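Local coordinates for protein short chain dehydrogenase/reductase (Acinetobacter baumannii, PDB 4IUY) that probably catalyses NAD(P)-dependent oxidation or reduction of a substrate not yet identified, as a Rossmann-fold member of the short-chain dehydrogenase/reductase family, at residues W129-L137 against P177-L188. Numbering follows the deposited sequence.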
loop_
_atom_site.group_PDB
_atom_site.type_symbol
_atom_site.label_atom_id
_atom_site.label_comp_id
_atom_site.label_asym_id
_atom_site.label_seq_id
_atom_site.Cartn_x
_atom_site.Cartn_y
_atom_site.Cartn_z
ATOM N N TRP D 129 -11.197 -24.148 2.915
ATOM C CA TRP D 129 -11.260 -22.912 2.145
ATOM C C TRP D 129 -12.653 -22.303 2.151
ATOM O O TRP D 129 -12.806 -21.118 2.457
ATOM C CB TRP D 129 -10.793 -23.145 0.716
ATOM C CG TRP D 129 -10.920 -21.938 -0.171
ATOM C CD1 TRP D 129 -12.022 -21.547 -0.879
ATOM C CD2 TRP D 129 -9.910 -20.960 -0.429
ATOM N NE1 TRP D 129 -11.754 -20.393 -1.579
ATOM C CE2 TRP D 129 -10.466 -20.009 -1.316
ATOM C CE3 TRP D 129 -8.585 -20.803 -0.010
ATOM C CZ2 TRP D 129 -9.747 -18.923 -1.780
ATOM C CZ3 TRP D 129 -7.870 -19.721 -0.478
ATOM C CH2 TRP D 129 -8.456 -18.790 -1.346
ATOM N N ASP D 130 -13.656 -23.099 1.778
ATOM C CA ASP D 130 -15.043 -22.623 1.758
ATOM C C ASP D 130 -15.472 -22.088 3.115
ATOM O O ASP D 130 -16.060 -21.023 3.190
ATOM C CB ASP D 130 -16.019 -23.694 1.272
ATOM C CG ASP D 130 -15.817 -24.052 -0.205
ATOM O OD1 ASP D 130 -15.153 -23.283 -0.955
ATOM O OD2 ASP D 130 -16.337 -25.111 -0.628
ATOM N N LYS D 131 -15.159 -22.804 4.192
ATOM C CA LYS D 131 -15.538 -22.326 5.518
ATOM C C LYS D 131 -14.948 -20.958 5.843
ATOM O O LYS D 131 -15.658 -20.046 6.236
ATOM C CB LYS D 131 -15.123 -23.321 6.601
ATOM C CG LYS D 131 -15.510 -22.864 7.997
ATOM C CD LYS D 131 -15.354 -23.953 9.027
ATOM C CE LYS D 131 -13.901 -24.404 9.125
ATOM N NZ LYS D 131 -13.000 -23.403 9.801
ATOM N N ILE D 132 -13.639 -20.824 5.669
ATOM C CA ILE D 132 -12.910 -19.617 6.048
ATOM C C ILE D 132 -13.245 -18.421 5.149
ATOM O O ILE D 132 -13.500 -17.322 5.633
ATOM C CB ILE D 132 -11.407 -19.895 6.071
ATOM C CG1 ILE D 132 -11.099 -20.840 7.218
ATOM C CG2 ILE D 132 -10.586 -18.591 6.175
ATOM C CD1 ILE D 132 -9.759 -21.491 7.102
ATOM N N VAL D 133 -13.248 -18.641 3.841
ATOM C CA VAL D 133 -13.491 -17.561 2.902
ATOM C C VAL D 133 -14.964 -17.128 2.860
ATOM O O VAL D 133 -15.248 -15.913 2.835
ATOM C CB VAL D 133 -12.938 -17.904 1.493
ATOM C CG1 VAL D 133 -13.214 -16.770 0.537
ATOM C CG2 VAL D 133 -11.417 -18.154 1.565
ATOM N N ASP D 134 -15.897 -18.092 2.910
ATOM C CA ASP D 134 -17.330 -17.748 2.927
ATOM C C ASP D 134 -17.728 -16.992 4.171
ATOM O O ASP D 134 -18.478 -16.023 4.088
ATOM C CB ASP D 134 -18.229 -18.977 2.775
ATOM C CG ASP D 134 -18.114 -19.597 1.410
ATOM O OD1 ASP D 134 -17.417 -19.002 0.556
ATOM O OD2 ASP D 134 -18.713 -20.663 1.194
ATOM N N THR D 135 -17.218 -17.435 5.315
ATOM C CA THR D 135 -17.455 -16.768 6.581
ATOM C C THR D 135 -16.763 -15.396 6.666
ATOM O O THR D 135 -17.364 -14.426 7.126
ATOM C CB THR D 135 -16.972 -17.624 7.764
ATOM O OG1 THR D 135 -17.792 -18.793 7.877
ATOM C CG2 THR D 135 -17.037 -16.822 9.077
ATOM N N ASN D 136 -15.513 -15.311 6.212
ATOM C CA ASN D 136 -14.744 -14.076 6.390
ATOM C C ASN D 136 -14.995 -13.010 5.353
ATOM O O ASN D 136 -14.805 -11.819 5.634
ATOM C CB ASN D 136 -13.235 -14.358 6.463
ATOM C CG ASN D 136 -12.830 -15.128 7.711
ATOM O OD1 ASN D 136 -13.509 -15.086 8.717
ATOM N ND2 ASN D 136 -11.717 -15.836 7.642
ATOM N N LEU D 137 -15.448 -13.421 4.170
ATOM C CA LEU D 137 -15.562 -12.492 3.040
ATOM C C LEU D 137 -16.961 -12.524 2.400
ATOM O O LEU D 137 -17.608 -11.490 2.235
ATOM C CB LEU D 137 -14.495 -12.780 1.991
ATOM C CG LEU D 137 -14.553 -11.997 0.676
ATOM C CD1 LEU D 137 -14.459 -10.466 0.890
ATOM C CD2 LEU D 137 -13.463 -12.470 -0.265
ATOM N N PRO D 177 -5.773 -19.129 3.873
ATOM C CA PRO D 177 -7.131 -18.728 3.460
ATOM C C PRO D 177 -7.636 -17.498 4.219
ATOM O O PRO D 177 -8.288 -16.639 3.619
ATOM C CB PRO D 177 -7.994 -19.964 3.801
ATOM C CG PRO D 177 -7.006 -21.117 3.874
ATOM C CD PRO D 177 -5.758 -20.492 4.445
ATOM N N TYR D 178 -7.282 -17.393 5.497
ATOM C CA TYR D 178 -7.650 -16.235 6.313
ATOM C C TYR D 178 -7.048 -14.937 5.729
ATOM O O TYR D 178 -7.754 -13.941 5.586
ATOM C CB TYR D 178 -7.182 -16.468 7.744
ATOM C CG TYR D 178 -7.549 -15.410 8.747
ATOM C CD1 TYR D 178 -8.735 -15.504 9.478
ATOM C CD2 TYR D 178 -6.684 -14.338 9.016
ATOM C CE1 TYR D 178 -9.062 -14.570 10.417
ATOM C CE2 TYR D 178 -7.010 -13.395 9.961
ATOM C CZ TYR D 178 -8.203 -13.528 10.669
ATOM O OH TYR D 178 -8.552 -12.607 11.626
ATOM N N CYS D 179 -5.751 -14.955 5.416
ATOM C CA CYS D 179 -5.083 -13.803 4.783
ATOM C C CYS D 179 -5.737 -13.416 3.465
ATOM O O CYS D 179 -5.955 -12.234 3.207
ATOM C CB CYS D 179 -3.590 -14.080 4.536
ATOM S SG CYS D 179 -2.628 -14.094 6.081
ATOM N N ALA D 180 -6.033 -14.405 2.623
ATOM C CA ALA D 180 -6.665 -14.095 1.340
ATOM C C ALA D 180 -8.038 -13.421 1.556
ATOM O O ALA D 180 -8.367 -12.425 0.899
ATOM C CB ALA D 180 -6.789 -15.349 0.477
ATOM N N SER D 181 -8.828 -13.967 2.485
ATOM C CA SER D 181 -10.179 -13.481 2.714
ATOM C C SER D 181 -10.166 -12.072 3.310
ATOM O O SER D 181 -10.957 -11.208 2.897
ATOM C CB SER D 181 -10.969 -14.478 3.581
ATOM O OG SER D 181 -10.445 -14.557 4.900
ATOM N N LYS D 182 -9.255 -11.833 4.251
ATOM C CA LYS D 182 -9.136 -10.510 4.870
ATOM C C LYS D 182 -8.681 -9.413 3.887
ATOM O O LYS D 182 -9.216 -8.301 3.908
ATOM C CB LYS D 182 -8.192 -10.553 6.075
ATOM C CG LYS D 182 -8.747 -11.339 7.261
ATOM C CD LYS D 182 -10.118 -10.876 7.701
ATOM C CE LYS D 182 -10.536 -11.546 9.003
ATOM N NZ LYS D 182 -11.784 -10.933 9.624
ATOM N N ALA D 183 -7.699 -9.714 3.040
ATOM C CA ALA D 183 -7.314 -8.771 1.983
ATOM C C ALA D 183 -8.505 -8.550 1.042
ATOM O O ALA D 183 -8.719 -7.442 0.543
ATOM C CB ALA D 183 -6.125 -9.285 1.184
ATOM N N GLY D 184 -9.248 -9.614 0.762
ATOM C CA GLY D 184 -10.436 -9.474 -0.060
ATOM C C GLY D 184 -11.442 -8.519 0.570
ATOM O O GLY D 184 -12.023 -7.683 -0.113
ATOM N N LEU D 185 -11.681 -8.688 1.870
ATOM C CA LEU D 185 -12.631 -7.858 2.585
ATOM C C LEU D 185 -12.143 -6.412 2.662
ATOM O O LEU D 185 -12.931 -5.470 2.476
ATOM C CB LEU D 185 -12.896 -8.418 3.978
ATOM C CG LEU D 185 -13.918 -7.674 4.835
ATOM C CD1 LEU D 185 -15.261 -7.575 4.150
ATOM C CD2 LEU D 185 -14.038 -8.274 6.248
ATOM N N ARG D 186 -10.836 -6.243 2.859
ATOM C CA ARG D 186 -10.252 -4.901 2.912
ATOM C C ARG D 186 -10.514 -4.133 1.621
ATOM O O ARG D 186 -10.951 -2.984 1.650
ATOM C CB ARG D 186 -8.742 -4.947 3.176
ATOM C CG ARG D 186 -8.117 -3.560 3.300
ATOM C CD ARG D 186 -6.586 -3.637 3.392
ATOM N NE ARG D 186 -6.067 -2.392 3.946
ATOM C CZ ARG D 186 -5.795 -1.304 3.231
ATOM N NH1 ARG D 186 -5.976 -1.300 1.907
ATOM N NH2 ARG D 186 -5.344 -0.213 3.844
ATOM N N HIS D 187 -10.268 -4.755 0.480
ATOM C CA HIS D 187 -10.480 -4.024 -0.757
ATOM C C HIS D 187 -11.973 -3.819 -1.058
ATOM O O HIS D 187 -12.356 -2.800 -1.654
ATOM C CB HIS D 187 -9.788 -4.709 -1.933
ATOM C CG HIS D 187 -9.673 -3.849 -3.149
ATOM N ND1 HIS D 187 -9.413 -2.496 -3.076
ATOM C CD2 HIS D 187 -9.721 -4.152 -4.469
ATOM C CE1 HIS D 187 -9.338 -1.995 -4.299
ATOM N NE2 HIS D 187 -9.504 -2.982 -5.164
ATOM N N LEU D 188 -12.797 -4.781 -0.640
ATOM C CA LEU D 188 -14.245 -4.695 -0.814
ATOM C C LEU D 188 -14.789 -3.521 -0.009
ATOM O O LEU D 188 -15.693 -2.824 -0.452
ATOM C CB LEU D 188 -14.933 -6.000 -0.396
ATOM C CG LEU D 188 -16.453 -6.069 -0.657
ATOM C CD1 LEU D 188 -16.729 -5.849 -2.135
ATOM C CD2 LEU D 188 -17.057 -7.380 -0.205
HETATM O O HOH W 1 -14.245 -11.116 8.268
#
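Pro177 brings its CB between Trp129 and Ile132, 3.8 Å from Ile132 CG2. With CG opposite the backbone N (chi1 176°), the indole of Trp129 reaches along its helix, where Val133 CG2 lies over one face, and extends its six-membered ring toward Ala180; beyond the contact it stacks on Trp141 of a second subunit. Tyr178 offers CD1 to Asn136 ND2 at 3.5 Å, the amide and phenol planes 88° apart, while Lys182 CG lies over one ring face. At Ser181 the backbones come closest, its CA 5.3 Å from Val133 CA, and its side chain is a knob among Ile132, Val133, Asn136 and Leu137. OG donates to Tyr178 O and accepts from Asn136 ND2 at 3.3 Å, a rather bent bond near the amide plane. The same ND2 also donates to Val115 O, and the two bonds hold the amide against rotation. At Lys182, one turn after Tyr178, a water joins NZ to the backbone Asn136 O, 2.8 Å from each. Gly184, bare of side chain, admits Leu137 against the backbone: Leu137 CD1 lies 3.4 Å from Leu185 N, its side chain a knob among Ser181, Gly184, Leu185 and Leu188. The two segments thus cross at -22°, nearly parallel and packed knobs-into-holes, and a second subunit packs on Trp129 and Leu137. Tyr178 and Lys182 fit the family's YxxxK signature, and the water link from the backbone O of Asn136 to Lys182 is as in the Asn-Ser-Tyr-Lys active site of classical short-chain dehydrogenases, probably part of its proton relay.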